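PDB 7KWD: alkaline phosphatase from Thermus thermophilus, which probably hydrolyses phosphate monoesters as a homodimeric alkaline phosphatase that uses zinc and magnesium ions. Local coordinates for residues Val43-Gly48 with Val266-Ala271; Val139-Val144 with Ala271-His276. One frame throughout, in Å; residues are numbered along the deposited sequence.

Both contacts are buried near the middle of the chain and meet at Ala271, the last residue of strand 265-271. Contact 1 pairs that strand with the parallel strand 40-46, a regular backbone pairing that ends in two metal-binding carboxylates. Contact 2 lies where the strand gives way to helix 273-280, set against the threonine-rich end of strand 135-140, the strand's other neighbour in the sheet. Across it, threonine side chains pack on the backbone of Gly272 and on Arg273, with a bridging water; the arginine-histidine bond and the zinc-bound aspartate belong to the helix side. Glu270 joins the two, binding magnesium in contact 1 while its OE1 reaches Thr140 of contact 2.

Contact 1 of 2, residues Val43-Gly48 with Val266-Ala271; sequences VFVYDG and VLQVEA. With MG (magnesium ion), chain D; ZN (zinc ion), chain E.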
ATOM      1  N   VAL A  43     -13.811   8.166 -16.776  1.00 22.95           N
ATOM      2  CA  VAL A  43     -12.701   8.130 -15.823  1.00 19.89           C
ATOM      3  C   VAL A  43     -13.296   8.093 -14.414  1.00 22.04           C
ATOM      4  O   VAL A  43     -13.965   9.042 -13.998  1.00 22.77           O
ATOM      5  CB  VAL A  43     -11.759   9.334 -15.985  1.00 22.96           C
ATOM      6  CG1 VAL A  43     -10.553   9.197 -15.049  1.00 22.47           C
ATOM      7  CG2 VAL A  43     -11.284   9.522 -17.455  1.00 25.65           C
ATOM      8  N   PHE A  44     -13.029   7.020 -13.682  1.00 22.61           N
ATOM      9  CA  PHE A  44     -13.583   6.783 -12.347  1.00 20.37           C
ATOM     10  C   PHE A  44     -12.410   6.935 -11.382  1.00 18.90           C
ATOM     11  O   PHE A  44     -11.537   6.060 -11.307  1.00 21.35           O
ATOM     12  CB  PHE A  44     -14.245   5.409 -12.277  1.00 23.10           C
ATOM     13  CG  PHE A  44     -15.039   5.171 -11.020  1.00 20.46           C
ATOM     14  CD1 PHE A  44     -15.181   6.116 -10.046  1.00 22.41           C
ATOM     15  CD2 PHE A  44     -15.613   3.898 -10.806  1.00 22.39           C
ATOM     16  CE1 PHE A  44     -15.864   5.873  -8.878  1.00 26.79           C
ATOM     17  CE2 PHE A  44     -16.349   3.652  -9.634  1.00 26.82           C
ATOM     18  CZ  PHE A  44     -16.471   4.647  -8.671  1.00 27.43           C
ATOM     19  N   VAL A  45     -12.373   8.064 -10.677  1.00 21.41           N
ATOM     20  CA  VAL A  45     -11.304   8.339  -9.714  1.00 18.14           C
ATOM     21  C   VAL A  45     -11.757   7.894  -8.330  1.00 21.85           C
ATOM     22  O   VAL A  45     -12.800   8.335  -7.841  1.00 21.88           O
ATOM     23  CB  VAL A  45     -10.935   9.823  -9.693  1.00 23.42           C
ATOM     24  CG1 VAL A  45      -9.837  10.067  -8.648  1.00 20.57           C
ATOM     25  CG2 VAL A  45     -10.528  10.281 -11.074  1.00 25.78           C
ATOM     26  N   TYR A  46     -10.958   7.027  -7.702  1.00 19.67           N
ATOM     27  CA  TYR A  46     -11.068   6.701  -6.286  1.00 17.41           C
ATOM     28  C   TYR A  46     -10.101   7.625  -5.543  1.00 22.95           C
ATOM     29  O   TYR A  46      -8.904   7.377  -5.482  1.00 22.70           O
ATOM     30  CB  TYR A  46     -10.710   5.236  -6.059  1.00 21.05           C
ATOM     31  CG  TYR A  46     -11.765   4.183  -6.364  1.00 23.50           C
ATOM     32  CD1 TYR A  46     -12.299   4.034  -7.640  1.00 21.54           C
ATOM     33  CD2 TYR A  46     -12.150   3.265  -5.392  1.00 18.54           C
ATOM     34  CE1 TYR A  46     -13.210   3.038  -7.913  1.00 25.32           C
ATOM     35  CE2 TYR A  46     -13.054   2.251  -5.662  1.00 23.32           C
ATOM     36  CZ  TYR A  46     -13.582   2.146  -6.918  1.00 28.41           C
ATOM     37  OH  TYR A  46     -14.501   1.160  -7.189  1.00 25.88           O
ATOM     38  N   ASP A  47     -10.608   8.716  -4.975  1.00 24.56           N
ATOM     39  CA  ASP A  47      -9.738   9.701  -4.359  1.00 21.47           C
ATOM     40  C   ASP A  47      -9.213   9.187  -3.021  1.00 22.82           C
ATOM     41  O   ASP A  47      -9.992   8.791  -2.161  1.00 21.51           O
ATOM     42  CB  ASP A  47     -10.478  11.021  -4.163  1.00 21.53           C
ATOM     43  CG  ASP A  47      -9.536  12.166  -4.020  1.00 25.39           C
ATOM     44  OD1 ASP A  47      -8.687  12.062  -3.108  1.00 21.85           O
ATOM     45  OD2 ASP A  47      -9.611  13.131  -4.833  1.00 24.97           O
ATOM     46  N   GLY A  48      -7.900   9.201  -2.850  1.00 20.40           N
ATOM     47  CA  GLY A  48      -7.286   8.806  -1.588  1.00 24.33           C
ATOM     48  C   GLY A  48      -7.262   7.320  -1.294  1.00 22.63           C
ATOM     49  O   GLY A  48      -6.945   6.914  -0.162  1.00 22.36           O
ATOM     50  N   VAL A 266     -17.310  12.372 -22.588  1.00 19.59           N
ATOM     51  CA  VAL A 266     -16.348  12.075 -21.532  1.00 20.01           C
ATOM     52  C   VAL A 266     -17.030  12.333 -20.191  1.00 21.74           C
ATOM     53  O   VAL A 266     -17.817  13.274 -20.053  1.00 21.87           O
ATOM     54  CB  VAL A 266     -15.058  12.911 -21.671  1.00 25.40           C
ATOM     55  CG1 VAL A 266     -14.375  12.594 -23.010  1.00 27.18           C
ATOM     56  CG2 VAL A 266     -15.339  14.407 -21.541  1.00 24.50           C
ATOM     57  N   LEU A 267     -16.733  11.491 -19.218  1.00 24.18           N
ATOM     58  CA  LEU A 267     -17.342  11.550 -17.906  1.00 21.62           C
ATOM     59  C   LEU A 267     -16.255  11.299 -16.884  1.00 23.82           C
ATOM     60  O   LEU A 267     -15.464  10.365 -17.030  1.00 22.01           O
ATOM     61  CB  LEU A 267     -18.449  10.503 -17.779  1.00 19.62           C
ATOM     62  CG  LEU A 267     -18.976  10.121 -16.406  1.00 20.39           C
ATOM     63  CD1 LEU A 267     -19.592  11.385 -15.801  1.00 19.74           C
ATOM     64  CD2 LEU A 267     -20.013   8.982 -16.508  1.00 18.04           C
ATOM     65  N   GLN A 268     -16.197  12.138 -15.864  1.00 23.10           N
ATOM     66  CA  GLN A 268     -15.449  11.827 -14.662  1.00 21.09           C
ATOM     67  C   GLN A 268     -16.455  11.483 -13.568  1.00 19.13           C
ATOM     68  O   GLN A 268     -17.413  12.232 -13.332  1.00 24.38           O
ATOM     69  CB  GLN A 268     -14.563  12.987 -14.213  1.00 21.04           C
ATOM     70  CG  GLN A 268     -13.652  12.590 -13.031  1.00 21.18           C
ATOM     71  CD  GLN A 268     -13.012  13.762 -12.298  1.00 25.71           C
ATOM     72  OE1 GLN A 268     -13.491  14.194 -11.256  1.00 22.78           O
ATOM     73  NE2 GLN A 268     -11.885  14.242 -12.817  1.00 21.85           N
ATOM     74  N   VAL A 269     -16.285  10.325 -12.956  1.00 21.27           N
ATOM     75  CA  VAL A 269     -16.994   9.956 -11.738  1.00 18.40           C
ATOM     76  C   VAL A 269     -15.965   9.946 -10.637  1.00 18.69           C
ATOM     77  O   VAL A 269     -14.921   9.308 -10.789  1.00 22.65           O
ATOM     78  CB  VAL A 269     -17.658   8.573 -11.858  1.00 24.88           C
ATOM     79  CG1 VAL A 269     -18.428   8.232 -10.570  1.00 22.81           C
ATOM     80  CG2 VAL A 269     -18.549   8.535 -13.090  1.00 27.82           C
ATOM     81  N   GLU A 270     -16.257  10.627  -9.526  1.00 20.08           N
ATOM     82  CA  GLU A 270     -15.326  10.687  -8.414  1.00 27.41           C
ATOM     83  C   GLU A 270     -15.951  10.136  -7.145  1.00 24.77           C
ATOM     84  O   GLU A 270     -16.991  10.635  -6.685  1.00 25.86           O
ATOM     85  CB  GLU A 270     -14.825  12.104  -8.125  1.00 25.29           C
ATOM     86  CG  GLU A 270     -13.520  12.009  -7.280  1.00 26.44           C
ATOM     87  CD  GLU A 270     -13.246  13.263  -6.520  1.00 26.71           C
ATOM     88  OE1 GLU A 270     -14.107  14.175  -6.575  1.00 27.28           O
ATOM     89  OE2 GLU A 270     -12.187  13.324  -5.900  1.00 24.58           O
ATOM     90  N   ALA A 271     -15.334   9.095  -6.597  1.00 24.45           N
ATOM     91  CA  ALA A 271     -15.602   8.664  -5.229  1.00 22.45           C
ATOM     92  C   ALA A 271     -14.637   9.468  -4.383  1.00 24.33           C
ATOM     93  O   ALA A 271     -13.574   9.003  -3.979  1.00 23.37           O
ATOM     94  CB  ALA A 271     -15.404   7.166  -5.067  1.00 25.24           C
TER
HETATM   95 MG    MG D 602     -11.019  14.745  -5.031  1.00 33.75          MG
HETATM   96 ZN    ZN E 603      -7.048  13.317  -3.871  1.00 37.00          ZN
HETATM   97  O   HOH W   1     -12.338  16.294  -5.636  1.00 29.14           O
HETATM   98  O   HOH W   2      -9.928  16.187  -4.291  1.00 33.87           O
HETATM   99  O   HOH W   3     -11.651  14.270  -2.843  1.00 25.03           O
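Asp47 and Glu270 meet through a shared magnesium ion. OD2 of Asp47 binds it at 2.1 Å and OE2 of Glu270 at 2.0 Å; as adjacent ligands the two oxygens come within 2.8 Å, a repulsion the cation's charge probably offsets. Three waters and Thr148 complete its shell. The other Asp47 oxygen, OD1, binds a zinc ion at 2.2 Å with Ser95, Asp317 and His318, so one carboxylate spans two metals. OE1 of Glu270 is held by a magnesium-bound water and Thr140, fixing the carboxylate's turn. Glu270 shares a sheet face with Val43, Val45 and Gln268, and its extended chain, CG anti to the backbone N, carries the carboxylate out to the magnesium.

Behind the metals the two strands run parallel, hydrogen-bonded from Val43 N to Leu267 O (2.8 Å) up to Asp47 N, which sits above the carbonyl plane of Ala271 at 3.1 Å from its O. On the opposite face Phe44 turns its ring edge to this strand: CE1 lies 3.9 Å from Val269 CG1, and Ala271 N lies in the ring plane. Helices 283-306 and 247-259 cover that side. Metal ligands at the carboxyl ends of parallel central strands are characteristic of the alkaline phosphatase active site.

Contact 2 of 2, residues Val139-Val144 with Ala271-His276; sequences VTTTTV and AGRIDH. With ZN (zinc ion), chain F.
In the turn from the metal-bearing strand 265-271 into helix 273-280, Gly272 and Arg273 pack against Thr141 and Thr142, at the corner that follows strand 135-140. CG2 of Thr142 lies 3.6 Å from Gly272 O and 3.9 Å from His276 CE1; a CB on Gly272 would point at this methyl and run into it. The same Gly272 O stands over the centre of one face of the His276 imidazole. An ST turn, Thr142 N to Thr140 OG1 (2.9 Å), holds the Thr142 backbone, while Thr142 OG1 donates to Thr143 O (2.9 Å), which would keep CG2 facing Gly272.

Helix 273-280 carries Asp275, whose OD2 binds a zinc ion at 2.0 Å together with His279 and His433; the turn thus leads into the second zinc site of the alkaline phosphatase fold. Alongside it, a water bridges Thr141 OG1 (2.7 Å) and Arg273 N. Arg273 CG, anti to the carbonyl carbon (chi1 -54°), lies 3.4 Å from Thr141 OG1. Bends at chi2 and chi3 bring the chain round to His276, where NE donates almost straight (173°) to ND1; the bond lies close to both planes, although ring and guanidinium are twisted steeply about it. Arg273 NH2 forms a salt bridge with Glu350 OE2. An alanine in place of Arg273 would probably leave His276 ND1 without its NE donor, the ring freer to turn, and take this salt bridge from Glu350. Tyr233 adds a cation-pi contact, and the carbonyl of Val231 accepts from NH1.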
ATOM      1  N   VAL A 139     -19.260  14.116 -12.074  1.00 20.40           N
ATOM      2  CA  VAL A 139     -20.119  13.558 -11.041  1.00 21.07           C
ATOM      3  C   VAL A 139     -19.251  13.225  -9.856  1.00 24.94           C
ATOM      4  O   VAL A 139     -18.270  12.475  -9.997  1.00 22.44           O
ATOM      5  CB  VAL A 139     -20.859  12.294 -11.533  1.00 19.01           C
ATOM      6  CG1 VAL A 139     -21.733  11.744 -10.396  1.00 26.94           C
ATOM      7  CG2 VAL A 139     -21.720  12.619 -12.728  1.00 18.07           C
ATOM      8  N   THR A 140     -19.606  13.751  -8.683  1.00 21.65           N
ATOM      9  CA  THR A 140     -18.750  13.483  -7.534  1.00 22.04           C
ATOM     10  C   THR A 140     -19.509  13.563  -6.224  1.00 23.54           C
ATOM     11  O   THR A 140     -20.591  14.134  -6.159  1.00 26.80           O
ATOM     12  CB  THR A 140     -17.585  14.479  -7.492  1.00 25.80           C
ATOM     13  OG1 THR A 140     -16.816  14.287  -6.306  1.00 26.33           O
ATOM     14  CG2 THR A 140     -18.120  15.905  -7.510  1.00 26.20           C
ATOM     15  N   THR A 141     -18.927  12.967  -5.185  1.00 22.22           N
ATOM     16  CA  THR A 141     -19.441  13.093  -3.830  1.00 22.92           C
ATOM     17  C   THR A 141     -18.807  14.255  -3.074  1.00 24.02           C
ATOM     18  O   THR A 141     -19.250  14.558  -1.958  1.00 26.02           O
ATOM     19  CB  THR A 141     -19.215  11.799  -3.031  1.00 27.14           C
ATOM     20  OG1 THR A 141     -17.820  11.458  -3.053  1.00 24.62           O
ATOM     21  CG2 THR A 141     -20.039  10.651  -3.594  1.00 30.06           C
ATOM     22  N   THR A 142     -17.778  14.899  -3.633  1.00 23.41           N
ATOM     23  CA  THR A 142     -17.315  16.152  -3.069  1.00 24.21           C
ATOM     24  C   THR A 142     -18.198  17.293  -3.571  1.00 24.00           C
ATOM     25  O   THR A 142     -19.102  17.094  -4.400  1.00 24.63           O
ATOM     26  CB  THR A 142     -15.851  16.421  -3.440  1.00 22.23           C
ATOM     27  OG1 THR A 142     -15.758  16.635  -4.855  1.00 23.97           O
ATOM     28  CG2 THR A 142     -14.937  15.247  -3.040  1.00 24.70           C
ATOM     29  N   THR A 143     -17.908  18.515  -3.099  1.00 27.54           N
ATOM     30  CA  THR A 143     -18.399  19.704  -3.781  1.00 23.55           C
ATOM     31  C   THR A 143     -18.079  19.568  -5.261  1.00 24.11           C
ATOM     32  O   THR A 143     -17.013  19.077  -5.644  1.00 27.48           O
ATOM     33  CB  THR A 143     -17.771  20.983  -3.222  1.00 21.22           C
ATOM     34  OG1 THR A 143     -16.358  20.851  -3.248  1.00 27.59           O
ATOM     35  CG2 THR A 143     -18.238  21.230  -1.780  1.00 25.96           C
ATOM     36  N   VAL A 144     -19.037  19.959  -6.101  1.00 22.70           N
ATOM     37  CA  VAL A 144     -18.893  19.701  -7.521  1.00 22.69           C
ATOM     38  C   VAL A 144     -17.746  20.505  -8.112  1.00 25.71           C
ATOM     39  O   VAL A 144     -17.195  20.126  -9.158  1.00 24.35           O
ATOM     40  CB  VAL A 144     -20.245  19.985  -8.196  1.00 25.01           C
ATOM     41  CG1 VAL A 144     -20.513  21.518  -8.256  1.00 26.57           C
ATOM     42  CG2 VAL A 144     -20.251  19.362  -9.564  1.00 31.34           C
ATOM     43  N   ALA A 271     -15.334   9.095  -6.597  1.00 24.45           N
ATOM     44  CA  ALA A 271     -15.602   8.664  -5.229  1.00 22.45           C
ATOM     45  C   ALA A 271     -14.637   9.468  -4.383  1.00 24.33           C
ATOM     46  O   ALA A 271     -13.574   9.003  -3.979  1.00 23.37           O
ATOM     47  CB  ALA A 271     -15.404   7.166  -5.067  1.00 25.24           C
ATOM     48  N   GLY A 272     -15.015  10.734  -4.156  1.00 22.19           N
ATOM     49  CA  GLY A 272     -14.079  11.698  -3.627  1.00 24.65           C
ATOM     50  C   GLY A 272     -13.928  11.727  -2.145  1.00 21.87           C
ATOM     51  O   GLY A 272     -13.054  12.454  -1.637  1.00 23.26           O
ATOM     52  N   ARG A 273     -14.750  10.985  -1.399  1.00 18.79           N
ATOM     53  CA  ARG A 273     -14.701  11.073   0.056  1.00 23.55           C
ATOM     54  C   ARG A 273     -14.059   9.850   0.694  1.00 25.70           C
ATOM     55  O   ARG A 273     -13.932   9.793   1.930  1.00 25.39           O
ATOM     56  CB  ARG A 273     -16.106  11.310   0.624  1.00 23.76           C
ATOM     57  CG  ARG A 273     -16.796  12.543  -0.029  1.00 23.11           C
ATOM     58  CD  ARG A 273     -17.758  13.303   0.895  1.00 27.29           C
ATOM     59  NE  ARG A 273     -17.008  13.953   1.973  1.00 28.11           N
ATOM     60  CZ  ARG A 273     -17.530  14.291   3.144  1.00 32.28           C
ATOM     61  NH1 ARG A 273     -18.814  14.063   3.404  1.00 27.64           N
ATOM     62  NH2 ARG A 273     -16.750  14.853   4.046  1.00 32.94           N
ATOM     63  N   ILE A 274     -13.603   8.893  -0.115  1.00 23.94           N
ATOM     64  CA  ILE A 274     -12.656   7.905   0.388  1.00 20.76           C
ATOM     65  C   ILE A 274     -11.484   8.622   1.038  1.00 21.22           C
ATOM     66  O   ILE A 274     -11.107   8.321   2.174  1.00 20.45           O
ATOM     67  CB  ILE A 274     -12.186   6.977  -0.744  1.00 19.45           C
ATOM     68  CG1 ILE A 274     -13.361   6.141  -1.273  1.00 25.30           C
ATOM     69  CG2 ILE A 274     -11.012   6.126  -0.277  1.00 25.10           C
ATOM     70  CD1 ILE A 274     -13.041   5.438  -2.611  1.00 21.67           C
ATOM     71  N   ASP A 275     -10.903   9.592   0.313  1.00 22.29           N
ATOM     72  CA  ASP A 275      -9.846  10.448   0.845  1.00 27.21           C
ATOM     73  C   ASP A 275     -10.249  11.057   2.183  1.00 22.67           C
ATOM     74  O   ASP A 275      -9.531  10.930   3.172  1.00 25.91           O
ATOM     75  CB  ASP A 275      -9.528  11.538  -0.189  1.00 23.60           C
ATOM     76  CG  ASP A 275      -8.413  12.441   0.225  1.00 25.29           C
ATOM     77  OD1 ASP A 275      -7.279  11.924   0.423  1.00 20.55           O
ATOM     78  OD2 ASP A 275      -8.662  13.670   0.321  1.00 24.32           O
ATOM     79  N   HIS A 276     -11.435  11.659   2.242  1.00 21.82           N
ATOM     80  CA  HIS A 276     -11.850  12.369   3.444  1.00 24.85           C
ATOM     81  C   HIS A 276     -11.959  11.427   4.630  1.00 24.82           C
ATOM     82  O   HIS A 276     -11.511  11.748   5.733  1.00 24.89           O
ATOM     83  CB  HIS A 276     -13.190  13.066   3.209  1.00 27.10           C
ATOM     84  CG  HIS A 276     -13.130  14.091   2.127  1.00 27.36           C
ATOM     85  ND1 HIS A 276     -14.243  14.723   1.643  1.00 23.28           N
ATOM     86  CD2 HIS A 276     -12.086  14.571   1.413  1.00 27.31           C
ATOM     87  CE1 HIS A 276     -13.898  15.567   0.687  1.00 31.54           C
ATOM     88  NE2 HIS A 276     -12.593  15.495   0.527  1.00 30.70           N
TER
HETATM   89 ZN    ZN F 604      -6.951  14.556   0.821  1.00 30.30          ZN
HETATM   90  O   HOH W   4     -16.802   9.143  -2.099  1.00 25.89           O